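Local coordinates for water-soluble chlorophyll protein (Brassicaceae, PDB 5HPZ) that binds chlorophyll as a water-soluble beta-trefoil protein of four chains and may also act as an endopeptidase inhibitor, at residues K17-P22 with K170-D175; G142-I147 with P155-T160. One frame throughout, in Å; residues are numbered along the deposited sequence.

Contact 1 (K17-P22 with K170-D175); sequences KYFIQP and KFVKVD
Val174 pushes its CG2 methyl squarely onto the Phe19 ring, 3.8 Å from the ring centroid and 10° off the normal, a CH-pi contact in which the methyl is the bump and the ring face the seat. The valine reaches it because CG2 stands beside its own backbone N, while its CB lies 3.7 Å from Lys17 CB. Val172 fills the hollow between Phe19 and Gln21 on the same sheet face: CG1 meets Phe19 CD2 and CG2 rests 3.4 Å from Gln21 OE1. On the other face, Ile20 and Phe171 lie side by side, CG1 of the isoleucine at the edge of the phenylalanine ring, 4.0 Å from CD1. Tyr18 lays its ring obliquely against Lys173, CD2 3.5 Å from the lysine CA and CE2 near its CD; the tyrosine hydroxyl bonds to the backbone N of Lys13. Four backbone hydrogen bonds join strands 18-22 and 169-173 as an antiparallel pair, and Val174 N to Lys17 O adds a fifth beyond the strand. Tyr52 of the second subunit packs on Lys17, Phe19 and Val174. Lys170 NZ bonds weakly to Gln21 OE1 (3.3 Å), whereas Gln21 NE2 is held by Pro54 O. The chemistry thus implies that backbone bonds and apolar fit, rather than charge pairing, join the two ends of the beta-trefoil chain.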
loop_
_atom_site.group_PDB
_atom_site.type_symbol
_atom_site.label_atom_id
_atom_site.label_comp_id
_atom_site.label_asym_id
_atom_site.label_seq_id
_atom_site.Cartn_x
_atom_site.Cartn_y
_atom_site.Cartn_z
ATOM N N LYS A 17 -8.358 29.884 1.640
ATOM C CA LYS A 17 -8.648 28.477 1.446
ATOM C C LYS A 17 -10.038 28.118 0.916
ATOM O O LYS A 17 -11.092 28.453 1.519
ATOM C CB LYS A 17 -8.372 27.726 2.735
ATOM C CG LYS A 17 -6.881 27.607 3.025
ATOM C CD LYS A 17 -6.623 26.463 3.969
ATOM C CE LYS A 17 -5.204 26.499 4.506
ATOM N NZ LYS A 17 -5.199 26.862 5.943
ATOM N N TYR A 18 -10.019 27.392 -0.210
ATOM C CA TYR A 18 -11.201 26.804 -0.810
ATOM C C TYR A 18 -11.063 25.320 -1.161
ATOM O O TYR A 18 -10.020 24.882 -1.637
ATOM C CB TYR A 18 -11.526 27.560 -2.071
ATOM C CG TYR A 18 -11.746 29.013 -1.788
ATOM C CD1 TYR A 18 -10.654 29.900 -1.702
ATOM C CD2 TYR A 18 -13.015 29.512 -1.600
ATOM C CE1 TYR A 18 -10.835 31.245 -1.406
ATOM C CE2 TYR A 18 -13.215 30.858 -1.306
ATOM C CZ TYR A 18 -12.119 31.722 -1.210
ATOM O OH TYR A 18 -12.301 33.073 -0.917
ATOM N N PHE A 19 -12.125 24.561 -0.896
ATOM C CA PHE A 19 -12.325 23.250 -1.529
ATOM C C PHE A 19 -12.766 23.462 -2.998
ATOM O O PHE A 19 -13.580 24.352 -3.289
ATOM C CB PHE A 19 -13.431 22.480 -0.869
ATOM C CG PHE A 19 -13.270 22.288 0.611
ATOM C CD1 PHE A 19 -12.219 21.528 1.122
ATOM C CD2 PHE A 19 -14.208 22.833 1.489
ATOM C CE1 PHE A 19 -12.099 21.316 2.491
ATOM C CE2 PHE A 19 -14.085 22.648 2.855
ATOM C CZ PHE A 19 -13.028 21.887 3.358
ATOM N N ILE A 20 -12.241 22.653 -3.913
ATOM C CA ILE A 20 -12.805 22.577 -5.256
ATOM C C ILE A 20 -13.756 21.369 -5.374
ATOM O O ILE A 20 -13.352 20.213 -5.219
ATOM C CB ILE A 20 -11.744 22.491 -6.350
ATOM C CG1 ILE A 20 -10.817 23.724 -6.313
ATOM C CG2 ILE A 20 -12.434 22.466 -7.699
ATOM C CD1 ILE A 20 -9.581 23.621 -7.187
ATOM N N GLN A 21 -15.021 21.643 -5.646
ATOM C CA GLN A 21 -16.022 20.599 -5.627
ATOM C C GLN A 21 -16.740 20.531 -6.970
ATOM O O GLN A 21 -17.253 21.532 -7.413
ATOM C CB GLN A 21 -16.963 20.845 -4.485
ATOM C CG GLN A 21 -16.367 20.242 -3.203
ATOM C CD GLN A 21 -17.124 20.628 -1.972
ATOM O OE1 GLN A 21 -18.271 21.061 -2.055
ATOM N NE2 GLN A 21 -16.501 20.491 -0.833
ATOM N N PRO A 22 -16.690 19.368 -7.642
ATOM C CA PRO A 22 -17.314 19.228 -8.939
ATOM C C PRO A 22 -18.796 19.416 -8.849
ATOM O O PRO A 22 -19.419 18.791 -8.023
ATOM C CB PRO A 22 -16.975 17.785 -9.352
ATOM C CG PRO A 22 -15.714 17.500 -8.643
ATOM C CD PRO A 22 -15.885 18.178 -7.316
ATOM N N LYS A 170 -17.317 24.154 -8.458
ATOM C CA LYS A 170 -17.579 25.327 -7.679
ATOM C C LYS A 170 -16.536 25.365 -6.534
ATOM O O LYS A 170 -15.854 24.338 -6.246
ATOM C CB LYS A 170 -19.018 25.308 -7.213
ATOM C CG LYS A 170 -19.373 24.108 -6.359
ATOM C CD LYS A 170 -20.872 24.086 -6.069
ATOM C CE LYS A 170 -21.160 23.615 -4.642
ATOM N NZ LYS A 170 -20.407 22.407 -4.194
ATOM N N PHE A 171 -16.374 26.551 -5.947
ATOM C CA PHE A 171 -15.352 26.813 -4.954
ATOM C C PHE A 171 -16.027 27.039 -3.631
ATOM O O PHE A 171 -16.910 27.909 -3.490
ATOM C CB PHE A 171 -14.567 28.036 -5.358
ATOM C CG PHE A 171 -13.928 27.917 -6.715
ATOM C CD1 PHE A 171 -12.896 27.022 -6.952
ATOM C CD2 PHE A 171 -14.371 28.687 -7.778
ATOM C CE1 PHE A 171 -12.328 26.904 -8.218
ATOM C CE2 PHE A 171 -13.797 28.592 -9.045
ATOM C CZ PHE A 171 -12.788 27.683 -9.265
ATOM N N VAL A 172 -15.630 26.253 -2.657
ATOM C CA VAL A 172 -16.349 26.238 -1.406
ATOM C C VAL A 172 -15.373 26.700 -0.350
ATOM O O VAL A 172 -14.363 26.005 -0.078
ATOM C CB VAL A 172 -16.854 24.843 -1.117
ATOM C CG1 VAL A 172 -17.494 24.772 0.265
ATOM C CG2 VAL A 172 -17.830 24.448 -2.212
ATOM N N LYS A 173 -15.670 27.867 0.214
ATOM C CA LYS A 173 -14.803 28.514 1.192
ATOM C C LYS A 173 -14.592 27.619 2.373
ATOM O O LYS A 173 -15.552 27.032 2.896
ATOM C CB LYS A 173 -15.470 29.802 1.691
ATOM C CG LYS A 173 -14.742 30.502 2.828
ATOM C CD LYS A 173 -13.799 31.560 2.307
ATOM C CE LYS A 173 -13.136 32.367 3.423
ATOM N NZ LYS A 173 -12.027 33.114 2.780
ATOM N N VAL A 174 -13.342 27.496 2.802
ATOM C CA VAL A 174 -13.046 26.703 3.970
ATOM C C VAL A 174 -13.395 27.550 5.192
ATOM O O VAL A 174 -12.848 28.640 5.365
ATOM C CB VAL A 174 -11.570 26.248 3.976
ATOM C CG1 VAL A 174 -11.210 25.623 5.292
ATOM C CG2 VAL A 174 -11.301 25.249 2.845
ATOM N N ASP A 175 -14.310 27.031 6.010
ATOM C CA ASP A 175 -14.910 27.752 7.140
ATOM C C ASP A 175 -14.582 27.016 8.438
ATOM O O ASP A 175 -13.462 27.103 8.930
ATOM C CB ASP A 175 -16.443 27.857 6.969
#

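Contact 2 (G142-I147 with P155-T160); sequences GTVGTI and PQLIAT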
loop_
_atom_site.group_PDB
_atom_site.type_symbol
_atom_site.label_atom_id
_atom_site.label_comp_id
_atom_site.label_asym_id
_atom_site.label_seq_id
_atom_site.Cartn_x
_atom_site.Cartn_y
_atom_site.Cartn_z
ATOM N N GLY A 142 -4.900 22.641 -22.542
ATOM C CA GLY A 142 -6.281 22.193 -22.643
ATOM C C GLY A 142 -7.037 22.503 -21.384
ATOM O O GLY A 142 -6.484 22.957 -20.394
ATOM N N THR A 143 -8.316 22.201 -21.412
ATOM C CA THR A 143 -9.192 22.409 -20.321
ATOM C C THR A 143 -9.024 21.268 -19.362
ATOM O O THR A 143 -8.726 20.132 -19.767
ATOM C CB THR A 143 -10.620 22.429 -20.852
ATOM O OG1 THR A 143 -10.687 23.496 -21.774
ATOM C CG2 THR A 143 -11.636 22.660 -19.749
ATOM N N VAL A 144 -9.196 21.547 -18.077
ATOM C CA VAL A 144 -9.114 20.475 -17.139
ATOM C C VAL A 144 -10.394 19.599 -17.308
ATOM O O VAL A 144 -11.536 20.090 -17.171
ATOM C CB VAL A 144 -8.964 21.019 -15.705
ATOM C CG1 VAL A 144 -9.121 19.906 -14.696
ATOM C CG2 VAL A 144 -7.611 21.715 -15.574
ATOM N N GLY A 145 -10.215 18.333 -17.617
ATOM C CA GLY A 145 -11.341 17.382 -17.556
ATOM C C GLY A 145 -11.028 16.181 -16.690
ATOM O O GLY A 145 -10.038 16.184 -15.959
ATOM N N THR A 146 -11.834 15.128 -16.811
ATOM C CA THR A 146 -11.509 13.861 -16.155
ATOM C C THR A 146 -11.667 12.663 -17.074
ATOM O O THR A 146 -12.353 12.750 -18.128
ATOM C CB THR A 146 -12.381 13.662 -14.883
ATOM O OG1 THR A 146 -13.742 13.496 -15.257
ATOM C CG2 THR A 146 -12.298 14.881 -13.941
ATOM N N ILE A 147 -10.967 11.595 -16.690
ATOM C CA ILE A 147 -11.250 10.255 -17.103
ATOM C C ILE A 147 -11.391 9.405 -15.851
ATOM O O ILE A 147 -10.913 9.825 -14.790
ATOM C CB ILE A 147 -10.098 9.620 -17.897
ATOM C CG1 ILE A 147 -8.784 9.784 -17.150
ATOM C CG2 ILE A 147 -10.096 10.176 -19.325
ATOM C CD1 ILE A 147 -7.617 9.154 -17.841
ATOM N N PRO A 155 -13.028 9.867 -10.738
ATOM C CA PRO A 155 -12.519 10.731 -11.827
ATOM C C PRO A 155 -11.109 11.303 -11.556
ATOM O O PRO A 155 -10.869 11.843 -10.466
ATOM C CB PRO A 155 -13.513 11.858 -11.854
ATOM C CG PRO A 155 -14.782 11.224 -11.388
ATOM C CD PRO A 155 -14.397 10.239 -10.335
ATOM N N GLN A 156 -10.201 11.124 -12.501
ATOM C CA GLN A 156 -8.857 11.644 -12.372
ATOM C C GLN A 156 -8.716 12.848 -13.283
ATOM O O GLN A 156 -9.185 12.795 -14.442
ATOM C CB GLN A 156 -7.894 10.579 -12.796
ATOM C CG GLN A 156 -6.513 11.098 -12.887
ATOM C CD GLN A 156 -5.576 10.132 -13.519
ATOM O OE1 GLN A 156 -5.827 8.940 -13.587
ATOM N NE2 GLN A 156 -4.464 10.655 -13.992
ATOM N N LEU A 157 -8.031 13.897 -12.812
ATOM C CA LEU A 157 -7.892 15.099 -13.594
ATOM C C LEU A 157 -6.873 14.932 -14.628
ATOM O O LEU A 157 -5.766 14.500 -14.339
ATOM C CB LEU A 157 -7.521 16.323 -12.762
ATOM C CG LEU A 157 -8.687 17.094 -12.179
ATOM C CD1 LEU A 157 -9.514 16.235 -11.202
ATOM C CD2 LEU A 157 -8.183 18.339 -11.510
ATOM N N ILE A 158 -7.243 15.348 -15.846
ATOM C CA ILE A 158 -6.334 15.509 -16.976
ATOM C C ILE A 158 -6.563 16.832 -17.702
ATOM O O ILE A 158 -7.526 17.538 -17.452
ATOM C CB ILE A 158 -6.551 14.403 -17.992
ATOM C CG1 ILE A 158 -7.986 14.494 -18.516
ATOM C CG2 ILE A 158 -6.189 13.055 -17.369
ATOM C CD1 ILE A 158 -8.455 13.252 -19.213
ATOM N N ALA A 159 -5.641 17.215 -18.574
ATOM C CA ALA A 159 -5.867 18.303 -19.509
ATOM C C ALA A 159 -6.285 17.754 -20.878
ATOM O O ALA A 159 -5.660 16.864 -21.430
ATOM C CB ALA A 159 -4.637 19.214 -19.658
ATOM N N THR A 160 -7.341 18.334 -21.432
ATOM C CA THR A 160 -7.947 17.788 -22.626
ATOM C C THR A 160 -8.583 18.919 -23.415
ATOM O O THR A 160 -9.008 19.927 -22.846
ATOM C CB THR A 160 -9.045 16.781 -22.241
ATOM O OG1 THR A 160 -9.568 16.165 -23.407
ATOM C CG2 THR A 160 -10.195 17.440 -21.523
#
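Gly145 and Ile158 exchange two backbone hydrogen bonds at the middle of an antiparallel ladder, flanked by the hydrogen-bonded pairs Thr143-Thr160 and Ile147-Gln156, each with two bonds, and the two strands run at 149° to each other. Of these bonds, Gln156 N to Ile147 O is nearly straight, at 177° and 2.7 Å, whereas Ile158 N lies above the carbonyl plane of Gly145. The side chain of Ile158 extends over Gly145, its CG1 3.7 Å from the glycine O. With CG1 held between its backbone N and carbonyl carbon (chi1 61°), the chain leads on to CD1, which meets Ile147 CG2 at a tight 3.5 Å; the two isoleucines cross at about a right angle. An alanine in place of Ile158 would probably open a gap beside Ile147 CG2 and over the Gly145 carbonyl. Thr160 CG2 lies on the same sheet face, 4.0 Å from Gly145 N, and a CB on Gly145 would press tightly on that methyl. The opposite sheet face carries Val144, Thr146, Leu157 and Ala159. There Val144 CG1 packs against Leu157 CD2 at 3.7 Å, and Thr146 lies alongside Pro155, CB to CB. Thr160 OG1, lying within a buried residue, is hydrogen-bonded to Glu108 OE2 and Asp162 N. The hairpin follows strand 135-139, which adjoins 142-148 through Val144 and Leu137; on its far strand Leu157 bonds through its backbone to Ile45 of strand 44-47, and Leu157 and Ala159 pack on Ile111 of strand 111-113.

Overall arrangement
Contact 2 is a buried hairpin of strands only a few residues apart, nested along the chain inside the loop that contact 1 closes between its distant ends. The two share no strand, although 155-160 and 169-173 are consecutive; they lie on opposite sides of the chain's centre, their own centres about 19 Å apart and their nearest atoms about 7 Å. Contact 1 is only partly buried, mixes aromatic rings with lysines and meets a second subunit. Contact 2 has no aromatic residue and no charged one, relying on branched aliphatic groups, threonines and glycines, and no other protein chain of the assembly touches it. The side chains of Phe19 and Pro155 each lie about 8 Å from a bound 13'2-hydroxyl-chlorophyll a.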